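Ferredoxin (Nitrosospira multiformis, PDB 3LMF) is of unknown function but probably stores copper(I) on cysteine thiols that line the inside of its four-helix bundle, as copper storage proteins do. Local coordinates at residues A43-L48 with K86-L91; T24-A29 with L48-A53; M30-E35 with D92-C97; N19-T24 with Q99-C104; Q57-F62 with K72-C77. All blocks are in the same frame, centred on the assembly; numbering follows the deposited sequence.

All four helices of the bundle take part, and each contact joins two of them or a helix and a loop. Contacts 1, 2 and 3 cluster at one end, with centres 9 to 10 Å apart. Contacts 1 and 3 meet where H45 NE2 lies 3.4 Å from M94 CE and where C88 SG lies 3.4 Å from C97 SG. Contacts 2 and 4 share T24, and C25 SG of the first is 3.6 Å from C101 SG of the second. Contact 5 sits toward the other end, its centre about 23 Å from that of contact 3. Cysteines occur in all five contacts, and most lie in the bundle interior, consistent with a copper-storing core.

Contact 1: residues A43-L48 with K86-L91; sequences ADHLRL and KSCEQL
H45 and S87 make the polar bond of this contact. H45 ND1 and S87 OG are 2.9 Å apart, with an angle of 156°, and either could be the donor. The imidazole is packed by two more residues of segment 86-91. L91 CD2 sits over one face, 4.1 Å from the centre of the H45 ring and offset toward its rim. C88 SG comes in the ring plane, at the edge, 3.9 Å from H45 CE1. An alanine in place of H45 would probably leave S87 OG without its mate across the contact and open a gap under L91 CD2. Beside them L48 CD2 rests on S87 CB at 3.8 Å. H45 reaches across because its CG is anti to the backbone N (chi1 167°). E42 accepts a hydrogen bond from the H45 backbone N, at the start of helix 43-64. C33 of helix 8-36 and M94, a selenomethionine in the loop before helix 95-112, pack on the same histidine. The two ring nitrogens thus have different surroundings: ND1 is engaged by the hydroxyl of S87, and NE2 lies beside the thiol of C33.

Contact 2: residues T24-A29 with L48-A53; sequences TCLRMA and LMMNCA
A29 and M49 form the tight part of this contact. A29 CB is 3.3 Å from M49 CG, closer than carbons usually pack. M49 CG also lies 3.6 Å from C25 O, so it is wedged against the backbone of helix 8-36. Its CG is anti to the backbone N (chi1 -151°), which carries it across to A29. The chain then bends, and the methyl CE of M49 ends 4.0 Å from M28 CB. M28, M49 and M50 are selenomethionines. One turn along, C25 SG and C52 SG approach to 3.7 Å, a packing distance and not a disulfide. A53 CB fills the narrow place between the backbones, 4.0 Å from C25 CB.

The two segments belong to an antiparallel pair of a four-helix bundle. Their axes come within 8.2 Å at 150°. The small side chains A29 and A53 are consistent with this closeness. C25 and C52 point to the thiol-lined interior, where C21, C84, C97 and C101 also lie.

The looser side is at L26 and M50. Their side chains cross obliquely, with L26 CD2 4.0 Å from M50 CE. M50 SE is 4.2 Å from A29 CB. Other subunits cover this side: M50 packs on M50 of the second subunit, and L26 packs on N61 of the fourth subunit.

Contact 3: residues M30-E35 with D92-C97; sequences MNHCLE and DGMEEC
G93, whose carbonyl touches the ring of H32 across the contact, gives its N-H to E95 OE2 at 3.1 Å. This bond is bent (136°) and reaches the carboxylate on its syn side. It ties the loop to the first turn of helix 95-112. The loop then presents two carbonyls to the imidazole. D92 O lies near the ring plane at the edge, 3.3 Å from H32 CE1. G93 O meets H32 CE1 obliquely at 3.5 Å. The backbone at G93 has a positive phi (80°), which favours glycine, and a beta carbon there would probably crowd H32 CE1.

H32 CG is anti to the backbone N (chi1 -174°), which brings the ring out to the loop. G93 O and M94 SE both lie near the buried H32 ND1, the selenium at 3.8 Å and oblique to the ring, but no hydrogen bond is made. M94, a selenomethionine, bends at chi2 and chi3. Its methyl CE ends 3.3 Å from C33 SG, and M94 SE is 3.5 Å from C33 SG. H40 packs beside H32, and M94 also touches H45, M49 and C88.

The contact closes one end of the four-helix bundle, where the loop between helices 70-90 and 95-112 folds over helix 8-36. Grouped histidine, cysteine and methionine side chains at such an end are consistent with a copper entry region, as in copper storage proteins.

Contact 4: residues N19-T24 with Q99-C104; sequences NHCYRT and QTCRQC
T100 meets C21 and H20 because its OG1 is anti to the backbone N (chi1 -169°) and so faces helix 8-36. C21 SG is likewise anti to its backbone N (chi1 -177°) and points into the bundle interior. The segments are an antiparallel pair of a four-helix bundle, crossing at 148°, and they bring cysteines of the first and last helices together.

T100 OG1 packs closely against carbons of helix 8-36. It is 3.0 Å from H20 CD2, oblique to that ring, and 3.2 Å from C21 CA. It also comes near C21 N, but the angle is too poor for a hydrogen bond. The methyl CG2 of T100 takes the crowded position between its backbone N and carbonyl carbon. There it meets T24 CG2 tip to tip at 3.8 Å.

T24 OG1 gives a hydrogen bond of 2.9 Å to H20 O. That carbonyl also accepts from T24 N, and the two donors reach it from opposite faces of its plane. The hydroxyl thereby stays turned back to its own helix, above one face of the H20 ring, toward its rim. An alanine in place of T24 would probably leave H20 O with the backbone donor but without the hydroxyl, and open a gap beside T100 CG2.

Deeper in the bundle the thiols gather. C25 and C84 pack on C101, and C81 packs near C104, consistent with the cysteine-lined core of copper storage proteins. C21 SG is 3.7 Å from C101 SG, and C21 CB is 3.8 Å from C104 CB.

Contact 5: residues Q57-F62 with K72-C77; sequences QTSLNF and KVCGVC
S59 and C74 mark the nearest backbones of two antiparallel helical segments, whose axes pass within 9.2 Å at 158°. Helices 43-64 and 70-90 follow each other in the chain and form a hairpin of the four-helix bundle. V73 and S59 carry most of the contact. V73 CG1 touches S59 OG at 3.2 Å and, more loosely, T58 CG2 at 4.2 Å.

S59 OG, anti to the carbonyl carbon (chi1 -65°), is bonded to I55 O of its own helix. Across the contact it packs against C77 as well as V73. S59 OG is 3.3 Å from C77 CB and 3.5 Å from C77 SG. C77 and C74 both pack on C108 of helix 95-112, so this end of the bundle also has thiols in its interior.

Other subunits lie close by. T58 OG1 is hydrogen-bonded to E54 O of its own chain and to T58 OG1 of the third subunit. V73 packs on V76 of that subunit. The side chains of F62 and V73 cross at about a right angle. V73 CG2 makes a CH-pi contact with one face of the F62 ring, 4.0 Å from its centre. It is shifted toward the rim, where F62 CD2 is 3.7 Å from V73 CG2.

Contact 1: residues A43-L48 with K86-L91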
# COMPACT_ATOMS: atom_id res chain seq x y z
N ALA A 43 -15.65 9.17 13.75
CA ALA A 43 -14.19 9.17 13.71
C ALA A 43 -13.49 7.86 14.08
O ALA A 43 -12.79 7.27 13.25
CB ALA A 43 -13.65 10.31 14.57
N ASP A 44 -13.68 7.40 15.32
CA ASP A 44 -13.04 6.17 15.77
C ASP A 44 -13.40 4.94 14.94
O ASP A 44 -12.54 4.11 14.66
CB ASP A 44 -13.36 5.90 17.25
CG ASP A 44 -12.86 7.00 18.17
OD1 ASP A 44 -11.71 7.45 18.02
OD2 ASP A 44 -13.63 7.40 19.07
N HIS A 45 -14.66 4.81 14.55
CA HIS A 45 -15.08 3.65 13.78
C HIS A 45 -14.45 3.60 12.39
O HIS A 45 -13.87 2.58 12.01
CB HIS A 45 -16.60 3.62 13.64
CG HIS A 45 -17.10 2.64 12.61
ND1 HIS A 45 -16.94 1.28 12.74
CD2 HIS A 45 -17.72 2.84 11.43
CE1 HIS A 45 -17.45 0.67 11.68
NE2 HIS A 45 -17.93 1.60 10.87
N LEU A 46 -14.56 4.69 11.64
CA LEU A 46 -14.00 4.72 10.30
C LEU A 46 -12.48 4.52 10.32
O LEU A 46 -11.97 3.72 9.54
CB LEU A 46 -14.37 6.03 9.60
CG LEU A 46 -14.41 5.91 8.07
CD1 LEU A 46 -15.50 4.92 7.66
CD2 LEU A 46 -14.68 7.27 7.47
N ARG A 47 -11.77 5.22 11.20
CA ARG A 47 -10.32 5.05 11.29
C ARG A 47 -10.00 3.58 11.47
O ARG A 47 -9.12 3.02 10.80
CB ARG A 47 -9.71 5.76 12.50
CG ARG A 47 -9.57 7.25 12.43
CD ARG A 47 -8.55 7.71 13.47
NE ARG A 47 -8.59 9.15 13.64
CZ ARG A 47 -9.38 9.78 14.50
NH1 ARG A 47 -10.21 9.09 15.27
NH2 ARG A 47 -9.37 11.10 14.56
N LEU A 48 -10.69 2.96 12.42
CA LEU A 48 -10.46 1.55 12.72
C LEU A 48 -10.69 0.72 11.46
O LEU A 48 -9.90 -0.17 11.14
CB LEU A 48 -11.39 1.09 13.84
CG LEU A 48 -11.04 -0.26 14.48
CD1 LEU A 48 -9.57 -0.28 14.87
CD2 LEU A 48 -11.92 -0.47 15.71
N LYS A 86 -15.65 -5.60 16.99
CA LYS A 86 -16.48 -5.09 18.07
C LYS A 86 -17.11 -3.76 17.69
O LYS A 86 -18.25 -3.47 18.04
CB LYS A 86 -15.66 -4.96 19.35
CG LYS A 86 -15.23 -6.30 19.92
CD LYS A 86 -14.47 -6.15 21.23
CE LYS A 86 -14.00 -7.50 21.76
NZ LYS A 86 -13.19 -7.36 23.00
N SER A 87 -16.36 -2.95 16.95
CA SER A 87 -16.86 -1.65 16.51
C SER A 87 -18.03 -1.86 15.55
O SER A 87 -19.02 -1.15 15.62
CB SER A 87 -15.74 -0.87 15.81
OG SER A 87 -16.19 0.42 15.44
N CYS A 88 -17.91 -2.85 14.67
CA CYS A 88 -18.97 -3.13 13.71
C CYS A 88 -20.22 -3.76 14.34
O CYS A 88 -21.31 -3.71 13.75
CB CYS A 88 -18.46 -4.03 12.58
SG CYS A 88 -17.31 -3.23 11.44
N GLU A 89 -20.08 -4.35 15.52
CA GLU A 89 -21.21 -4.97 16.21
C GLU A 89 -22.28 -3.92 16.53
O GLU A 89 -23.47 -4.23 16.59
CB GLU A 89 -20.76 -5.65 17.50
CG GLU A 89 -19.92 -6.90 17.30
CD GLU A 89 -19.45 -7.52 18.60
OE1 GLU A 89 -18.76 -8.56 18.55
OE2 GLU A 89 -19.76 -6.98 19.69
N GLN A 90 -21.83 -2.68 16.73
CA GLN A 90 -22.71 -1.56 17.06
C GLN A 90 -23.63 -1.15 15.90
O GLN A 90 -24.79 -0.81 16.11
CB GLN A 90 -21.88 -0.34 17.47
CG GLN A 90 -22.15 0.19 18.87
CD GLN A 90 -21.35 -0.52 19.94
OE1 GLN A 90 -20.10 -0.47 19.88
NE2 GLN A 90 -21.97 -1.14 20.84
N LEU A 91 -23.11 -1.19 14.67
CA LEU A 91 -23.88 -0.79 13.49
C LEU A 91 -24.64 -1.91 12.81
O LEU A 91 -24.35 -3.09 13.02
CB LEU A 91 -22.97 -0.12 12.47
CG LEU A 91 -22.09 1.03 12.95
CD1 LEU A 91 -22.88 1.93 13.89
CD2 LEU A 91 -20.86 0.49 13.65

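Contact 2: residues T24-A29 with L48-A53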
# COMPACT_ATOMS: atom_id res chain seq x y z
N THR A 24 -13.20 -6.68 2.38
CA THR A 24 -14.45 -6.37 3.06
C THR A 24 -14.37 -5.06 3.86
O THR A 24 -15.26 -4.23 3.76
CB THR A 24 -14.86 -7.53 4.01
OG1 THR A 24 -15.01 -8.73 3.25
CG2 THR A 24 -16.18 -7.22 4.72
N CYS A 25 -13.32 -4.88 4.65
CA CYS A 25 -13.24 -3.65 5.42
C CYS A 25 -13.15 -2.41 4.54
O CYS A 25 -13.85 -1.43 4.78
CB CYS A 25 -12.07 -3.73 6.41
SG CYS A 25 -12.40 -4.95 7.75
N LEU A 26 -12.30 -2.45 3.51
CA LEU A 26 -12.15 -1.30 2.61
C LEU A 26 -13.47 -1.00 1.88
O LEU A 26 -13.92 0.15 1.84
CB LEU A 26 -11.06 -1.57 1.56
CG LEU A 26 -10.14 -0.42 1.14
CD1 LEU A 26 -9.55 -0.73 -0.25
CD2 LEU A 26 -10.90 0.90 1.10
N ARG A 27 -14.07 -2.04 1.31
CA ARG A 27 -15.32 -1.89 0.57
C ARG A 27 -16.45 -1.30 1.40
O ARG A 27 -17.07 -0.30 1.02
CB ARG A 27 -15.76 -3.24 0.00
CG ARG A 27 -17.13 -3.21 -0.68
CD ARG A 27 -17.40 -4.52 -1.42
NE ARG A 27 -17.42 -5.68 -0.54
CZ ARG A 27 -18.41 -5.97 0.32
NH1 ARG A 27 -19.46 -5.16 0.41
NH2 ARG A 27 -18.34 -7.06 1.07
N MSE A 28 -16.71 -1.90 2.55
CA MSE A 28 -17.79 -1.42 3.40
C MSE A 28 -17.58 -0.02 3.95
O MSE A 28 -18.51 0.78 4.01
CB MSE A 28 -18.02 -2.42 4.52
CG MSE A 28 -18.25 -3.81 3.97
SE MSE A 28 -19.48 -4.83 5.01
CE MSE A 28 -21.12 -4.18 4.19
N ALA A 29 -16.34 0.28 4.33
CA ALA A 29 -16.03 1.60 4.86
C ALA A 29 -16.23 2.68 3.80
O ALA A 29 -16.87 3.70 4.05
CB ALA A 29 -14.60 1.63 5.36
N LEU A 48 -10.69 2.96 12.42
CA LEU A 48 -10.46 1.55 12.72
C LEU A 48 -10.69 0.72 11.46
O LEU A 48 -9.90 -0.17 11.14
CB LEU A 48 -11.39 1.09 13.84
CG LEU A 48 -11.04 -0.26 14.48
CD1 LEU A 48 -9.57 -0.28 14.87
CD2 LEU A 48 -11.92 -0.47 15.71
N MSE A 49 -11.77 1.02 10.76
CA MSE A 49 -12.11 0.30 9.54
C MSE A 49 -10.95 0.35 8.55
O MSE A 49 -10.54 -0.68 8.01
CB MSE A 49 -13.35 0.92 8.91
CG MSE A 49 -14.15 -0.07 8.13
SE MSE A 49 -15.07 -1.29 9.32
CE MSE A 49 -16.56 -1.64 8.14
N MSE A 50 -10.42 1.55 8.31
CA MSE A 50 -9.30 1.72 7.39
C MSE A 50 -8.02 1.10 7.93
O MSE A 50 -7.22 0.54 7.17
CB MSE A 50 -9.09 3.21 7.09
CG MSE A 50 -10.24 3.87 6.33
SE MSE A 50 -10.69 2.94 4.68
CE MSE A 50 -9.02 3.23 3.74
N ASN A 51 -7.81 1.21 9.24
CA ASN A 51 -6.62 0.64 9.87
C ASN A 51 -6.65 -0.86 9.67
O ASN A 51 -5.65 -1.48 9.31
CB ASN A 51 -6.61 0.94 11.38
CG ASN A 51 -6.26 2.38 11.69
OD1 ASN A 51 -6.35 2.82 12.83
ND2 ASN A 51 -5.83 3.11 10.67
N CYS A 52 -7.81 -1.46 9.92
CA CYS A 52 -7.97 -2.89 9.77
C CYS A 52 -7.67 -3.32 8.34
O CYS A 52 -6.96 -4.30 8.13
CB CYS A 52 -9.39 -3.31 10.17
SG CYS A 52 -9.66 -5.10 10.18
N ALA A 53 -8.19 -2.59 7.36
CA ALA A 53 -7.93 -2.94 5.96
C ALA A 53 -6.43 -2.86 5.66
O ALA A 53 -5.87 -3.71 4.97
CB ALA A 53 -8.70 -2.02 5.02

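Contact 3: residues M30-E35 with D92-C97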
# COMPACT_ATOMS: atom_id res chain seq x y z
N MSE A 30 -15.68 2.45 2.61
CA MSE A 30 -15.76 3.40 1.50
C MSE A 30 -17.10 3.43 0.77
O MSE A 30 -17.35 4.31 -0.05
CB MSE A 30 -14.63 3.12 0.51
CG MSE A 30 -13.23 3.38 1.08
SE MSE A 30 -12.90 5.24 1.55
CE MSE A 30 -13.36 5.18 3.43
N ASN A 31 -17.97 2.46 1.07
CA ASN A 31 -19.28 2.41 0.44
C ASN A 31 -20.40 2.47 1.46
O ASN A 31 -20.90 3.55 1.78
CB ASN A 31 -19.39 1.16 -0.43
CG ASN A 31 -18.46 1.21 -1.63
OD1 ASN A 31 -18.70 1.95 -2.57
ND2 ASN A 31 -17.39 0.42 -1.60
N HIS A 32 -20.79 1.31 1.99
CA HIS A 32 -21.87 1.23 2.97
C HIS A 32 -21.81 2.31 4.06
O HIS A 32 -22.74 3.11 4.20
CB HIS A 32 -21.87 -0.15 3.63
CG HIS A 32 -23.04 -0.39 4.55
ND1 HIS A 32 -23.02 -1.37 5.52
CD2 HIS A 32 -24.24 0.22 4.64
CE1 HIS A 32 -24.18 -1.35 6.17
NE2 HIS A 32 -24.93 -0.40 5.66
N CYS A 33 -20.73 2.32 4.84
CA CYS A 33 -20.59 3.28 5.92
C CYS A 33 -20.63 4.75 5.49
O CYS A 33 -21.29 5.56 6.13
CB CYS A 33 -19.31 3.00 6.71
SG CYS A 33 -19.36 1.42 7.62
N LEU A 34 -19.93 5.10 4.41
CA LEU A 34 -19.94 6.48 3.95
C LEU A 34 -21.32 6.92 3.45
O LEU A 34 -21.71 8.07 3.62
CB LEU A 34 -18.91 6.70 2.84
CG LEU A 34 -17.45 6.79 3.29
CD1 LEU A 34 -16.53 7.04 2.10
CD2 LEU A 34 -17.31 7.90 4.31
N GLU A 35 -22.06 5.99 2.86
CA GLU A 35 -23.39 6.31 2.34
C GLU A 35 -24.49 6.25 3.40
O GLU A 35 -25.62 6.68 3.15
CB GLU A 35 -23.72 5.37 1.18
CG GLU A 35 -22.75 5.51 0.01
CD GLU A 35 -22.79 4.32 -0.93
OE1 GLU A 35 -22.00 4.30 -1.90
OE2 GLU A 35 -23.61 3.40 -0.69
N ASP A 92 -25.60 -1.54 11.97
CA ASP A 92 -26.40 -2.53 11.26
C ASP A 92 -25.98 -2.68 9.80
O ASP A 92 -25.46 -1.74 9.20
CB ASP A 92 -27.88 -2.17 11.36
CG ASP A 92 -28.17 -0.79 10.83
OD1 ASP A 92 -28.08 -0.61 9.59
OD2 ASP A 92 -28.46 0.11 11.64
N GLY A 93 -26.23 -3.86 9.25
CA GLY A 93 -25.86 -4.13 7.87
C GLY A 93 -24.38 -4.46 7.83
O GLY A 93 -23.81 -4.75 6.78
N MSE A 94 -23.76 -4.42 9.01
CA MSE A 94 -22.33 -4.69 9.14
C MSE A 94 -22.04 -6.13 9.55
O MSE A 94 -20.92 -6.45 9.95
CB MSE A 94 -21.74 -3.74 10.18
CG MSE A 94 -22.00 -2.27 9.89
SE MSE A 94 -20.86 -1.61 8.67
CE MSE A 94 -19.54 -1.15 9.76
N GLU A 95 -23.03 -7.01 9.43
CA GLU A 95 -22.85 -8.41 9.81
C GLU A 95 -21.69 -9.07 9.09
O GLU A 95 -20.93 -9.83 9.69
CB GLU A 95 -24.13 -9.21 9.55
CG GLU A 95 -25.34 -8.80 10.37
CD GLU A 95 -25.90 -7.45 9.96
OE1 GLU A 95 -26.19 -7.27 8.75
OE2 GLU A 95 -26.04 -6.57 10.84
N GLU A 96 -21.56 -8.80 7.80
CA GLU A 96 -20.49 -9.41 7.02
C GLU A 96 -19.10 -9.02 7.53
O GLU A 96 -18.16 -9.81 7.48
CB GLU A 96 -20.63 -9.01 5.55
CG GLU A 96 -19.67 -9.72 4.62
CD GLU A 96 -19.86 -9.33 3.17
OE1 GLU A 96 -19.12 -9.85 2.31
OE2 GLU A 96 -20.76 -8.50 2.89
N CYS A 97 -18.98 -7.79 8.03
CA CYS A 97 -17.70 -7.31 8.53
C CYS A 97 -17.32 -7.95 9.87
O CYS A 97 -16.16 -8.30 10.09
CB CYS A 97 -17.73 -5.79 8.68
SG CYS A 97 -16.10 -5.03 8.80

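Contact 4: residues N19-T24 with Q99-C104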
# COMPACT_ATOMS: atom_id res chain seq x y z
N ASN A 19 -6.86 -11.54 3.09
CA ASN A 19 -7.26 -10.95 1.81
C ASN A 19 -8.76 -10.66 1.81
O ASN A 19 -9.19 -9.59 1.38
CB ASN A 19 -6.89 -11.90 0.65
CG ASN A 19 -7.18 -11.31 -0.74
OD1 ASN A 19 -6.84 -10.16 -1.03
ND2 ASN A 19 -7.79 -12.10 -1.60
N HIS A 20 -9.56 -11.60 2.31
CA HIS A 20 -11.01 -11.42 2.35
C HIS A 20 -11.40 -10.28 3.29
O HIS A 20 -12.22 -9.43 2.95
CB HIS A 20 -11.70 -12.72 2.80
CG HIS A 20 -13.19 -12.63 2.83
ND1 HIS A 20 -13.96 -12.55 1.68
CD2 HIS A 20 -14.06 -12.59 3.86
CE1 HIS A 20 -15.23 -12.46 2.02
NE2 HIS A 20 -15.32 -12.49 3.33
N CYS A 21 -10.81 -10.26 4.48
CA CYS A 21 -11.11 -9.23 5.47
C CYS A 21 -10.64 -7.86 5.01
O CYS A 21 -11.29 -6.84 5.28
CB CYS A 21 -10.46 -9.58 6.82
SG CYS A 21 -10.81 -8.41 8.16
N TYR A 22 -9.51 -7.82 4.32
CA TYR A 22 -9.02 -6.54 3.83
C TYR A 22 -10.00 -5.99 2.79
O TYR A 22 -10.41 -4.83 2.87
CB TYR A 22 -7.60 -6.71 3.27
CG TYR A 22 -7.32 -6.06 1.94
CD1 TYR A 22 -7.43 -4.68 1.76
CD2 TYR A 22 -6.89 -6.83 0.87
CE1 TYR A 22 -7.10 -4.09 0.54
CE2 TYR A 22 -6.56 -6.26 -0.34
CZ TYR A 22 -6.66 -4.89 -0.50
OH TYR A 22 -6.30 -4.33 -1.70
N ARG A 23 -10.42 -6.82 1.85
CA ARG A 23 -11.36 -6.38 0.83
C ARG A 23 -12.68 -5.91 1.44
O ARG A 23 -13.21 -4.86 1.06
CB ARG A 23 -11.61 -7.50 -0.18
CG ARG A 23 -10.41 -7.72 -1.09
CD ARG A 23 -10.59 -8.91 -1.98
NE ARG A 23 -11.86 -8.87 -2.70
CZ ARG A 23 -12.16 -9.67 -3.72
NH1 ARG A 23 -13.34 -9.57 -4.31
NH2 ARG A 23 -11.27 -10.55 -4.16
N THR A 24 -13.20 -6.68 2.38
CA THR A 24 -14.45 -6.37 3.06
C THR A 24 -14.37 -5.06 3.86
O THR A 24 -15.26 -4.23 3.76
CB THR A 24 -14.86 -7.53 4.01
OG1 THR A 24 -15.01 -8.73 3.25
CG2 THR A 24 -16.18 -7.22 4.72
N GLN A 99 -18.17 -10.89 10.95
CA GLN A 99 -17.79 -12.26 10.61
C GLN A 99 -16.36 -12.40 10.09
O GLN A 99 -15.58 -13.21 10.59
CB GLN A 99 -18.75 -12.81 9.56
CG GLN A 99 -18.37 -14.18 9.01
CD GLN A 99 -19.11 -15.32 9.68
OE1 GLN A 99 -18.99 -15.53 10.89
NE2 GLN A 99 -19.89 -16.07 8.89
N THR A 100 -16.02 -11.61 9.07
CA THR A 100 -14.70 -11.68 8.47
C THR A 100 -13.60 -11.21 9.42
O THR A 100 -12.51 -11.77 9.42
CB THR A 100 -14.65 -10.87 7.15
OG1 THR A 100 -13.43 -11.17 6.47
CG2 THR A 100 -14.71 -9.37 7.43
N CYS A 101 -13.88 -10.21 10.24
CA CYS A 101 -12.88 -9.73 11.18
C CYS A 101 -12.58 -10.76 12.26
O CYS A 101 -11.44 -10.85 12.72
CB CYS A 101 -13.32 -8.40 11.81
SG CYS A 101 -13.10 -6.95 10.72
N ARG A 102 -13.58 -11.54 12.67
CA ARG A 102 -13.38 -12.58 13.68
C ARG A 102 -12.55 -13.74 13.14
O ARG A 102 -11.65 -14.24 13.81
CB ARG A 102 -14.72 -13.13 14.18
CG ARG A 102 -15.51 -12.18 15.06
CD ARG A 102 -16.90 -12.73 15.35
NE ARG A 102 -17.65 -11.86 16.24
CZ ARG A 102 -18.93 -12.03 16.56
NH1 ARG A 102 -19.53 -11.18 17.38
NH2 ARG A 102 -19.60 -13.05 16.04
N GLN A 103 -12.87 -14.15 11.91
CA GLN A 103 -12.16 -15.25 11.26
C GLN A 103 -10.70 -14.87 11.03
O GLN A 103 -9.80 -15.61 11.41
CB GLN A 103 -12.80 -15.58 9.91
CG GLN A 103 -12.02 -16.63 9.10
CD GLN A 103 -12.52 -16.80 7.66
OE1 GLN A 103 -12.51 -15.85 6.87
NE2 GLN A 103 -12.94 -18.02 7.32
N CYS A 104 -10.47 -13.71 10.43
CA CYS A 104 -9.11 -13.28 10.17
C CYS A 104 -8.30 -13.23 11.45
O CYS A 104 -7.16 -13.67 11.48
CB CYS A 104 -9.13 -11.91 9.48
SG CYS A 104 -7.50 -11.25 9.06

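Contact 5: residues Q57-F62 with K72-C77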
# COMPACT_ATOMS: atom_id res chain seq x y z
N GLN A 57 -3.87 -5.99 4.80
CA GLN A 57 -3.17 -5.94 3.52
C GLN A 57 -1.67 -6.13 3.74
O GLN A 57 -0.98 -6.73 2.91
CB GLN A 57 -3.44 -4.60 2.83
CG GLN A 57 -3.04 -4.54 1.37
CD GLN A 57 -3.63 -3.33 0.66
OE1 GLN A 57 -3.36 -3.11 -0.52
NE2 GLN A 57 -4.44 -2.56 1.37
N THR A 58 -1.17 -5.61 4.85
CA THR A 58 0.25 -5.74 5.18
C THR A 58 0.57 -7.20 5.52
O THR A 58 1.54 -7.77 5.03
CB THR A 58 0.61 -4.80 6.36
OG1 THR A 58 0.39 -3.44 5.97
CG2 THR A 58 2.07 -4.97 6.77
N SER A 59 -0.27 -7.81 6.34
CA SER A 59 -0.09 -9.21 6.72
C SER A 59 -0.12 -10.07 5.46
O SER A 59 0.72 -10.95 5.28
CB SER A 59 -1.21 -9.64 7.67
OG SER A 59 -1.11 -8.91 8.89
N LEU A 60 -1.09 -9.81 4.60
CA LEU A 60 -1.21 -10.54 3.34
C LEU A 60 0.09 -10.42 2.55
O LEU A 60 0.61 -11.41 2.07
CB LEU A 60 -2.37 -9.97 2.52
CG LEU A 60 -2.53 -10.52 1.09
CD1 LEU A 60 -2.74 -12.03 1.14
CD2 LEU A 60 -3.70 -9.84 0.41
N ASN A 61 0.60 -9.21 2.43
CA ASN A 61 1.83 -9.01 1.67
C ASN A 61 3.03 -9.70 2.31
O ASN A 61 3.86 -10.27 1.61
CB ASN A 61 2.11 -7.51 1.49
CG ASN A 61 1.14 -6.85 0.51
OD1 ASN A 61 0.34 -7.54 -0.13
ND2 ASN A 61 1.22 -5.53 0.38
N PHE A 62 3.13 -9.66 3.64
CA PHE A 62 4.25 -10.32 4.30
C PHE A 62 4.25 -11.82 4.06
O PHE A 62 5.29 -12.41 3.79
CB PHE A 62 4.23 -10.02 5.81
CG PHE A 62 5.08 -8.86 6.20
CD1 PHE A 62 4.85 -7.59 5.66
CD2 PHE A 62 6.14 -9.02 7.09
CE1 PHE A 62 5.66 -6.51 6.00
CE2 PHE A 62 6.96 -7.94 7.43
CZ PHE A 62 6.72 -6.68 6.88
N LYS A 72 4.82 -12.08 13.67
CA LYS A 72 4.77 -10.83 14.43
C LYS A 72 3.69 -9.89 13.86
O LYS A 72 2.85 -9.37 14.60
CB LYS A 72 6.15 -10.15 14.37
CG LYS A 72 6.36 -9.06 15.42
CD LYS A 72 6.56 -9.64 16.82
CE LYS A 72 6.52 -8.54 17.89
NZ LYS A 72 7.56 -7.47 17.70
N VAL A 73 3.73 -9.67 12.55
CA VAL A 73 2.75 -8.81 11.89
C VAL A 73 1.34 -9.32 12.09
O VAL A 73 0.41 -8.55 12.35
CB VAL A 73 3.04 -8.71 10.39
CG1 VAL A 73 1.89 -8.01 9.68
CG2 VAL A 73 4.34 -7.95 10.17
N CYS A 74 1.17 -10.63 11.98
CA CYS A 74 -0.15 -11.24 12.14
C CYS A 74 -0.69 -11.04 13.56
O CYS A 74 -1.89 -10.84 13.74
CB CYS A 74 -0.10 -12.73 11.81
SG CYS A 74 -0.04 -13.09 10.04
N GLY A 75 0.20 -11.10 14.55
CA GLY A 75 -0.23 -10.91 15.93
C GLY A 75 -0.87 -9.55 16.12
O GLY A 75 -1.86 -9.40 16.83
N VAL A 76 -0.29 -8.54 15.48
CA VAL A 76 -0.80 -7.19 15.57
C VAL A 76 -2.10 -7.10 14.78
O VAL A 76 -3.06 -6.45 15.20
CB VAL A 76 0.21 -6.18 15.03
CG1 VAL A 76 -0.40 -4.80 14.94
CG2 VAL A 76 1.44 -6.16 15.93
N CYS A 77 -2.13 -7.78 13.63
CA CYS A 77 -3.31 -7.78 12.79
C CYS A 77 -4.51 -8.38 13.53
O CYS A 77 -5.62 -7.87 13.41
CB CYS A 77 -3.03 -8.55 11.49
SG CYS A 77 -4.35 -8.45 10.24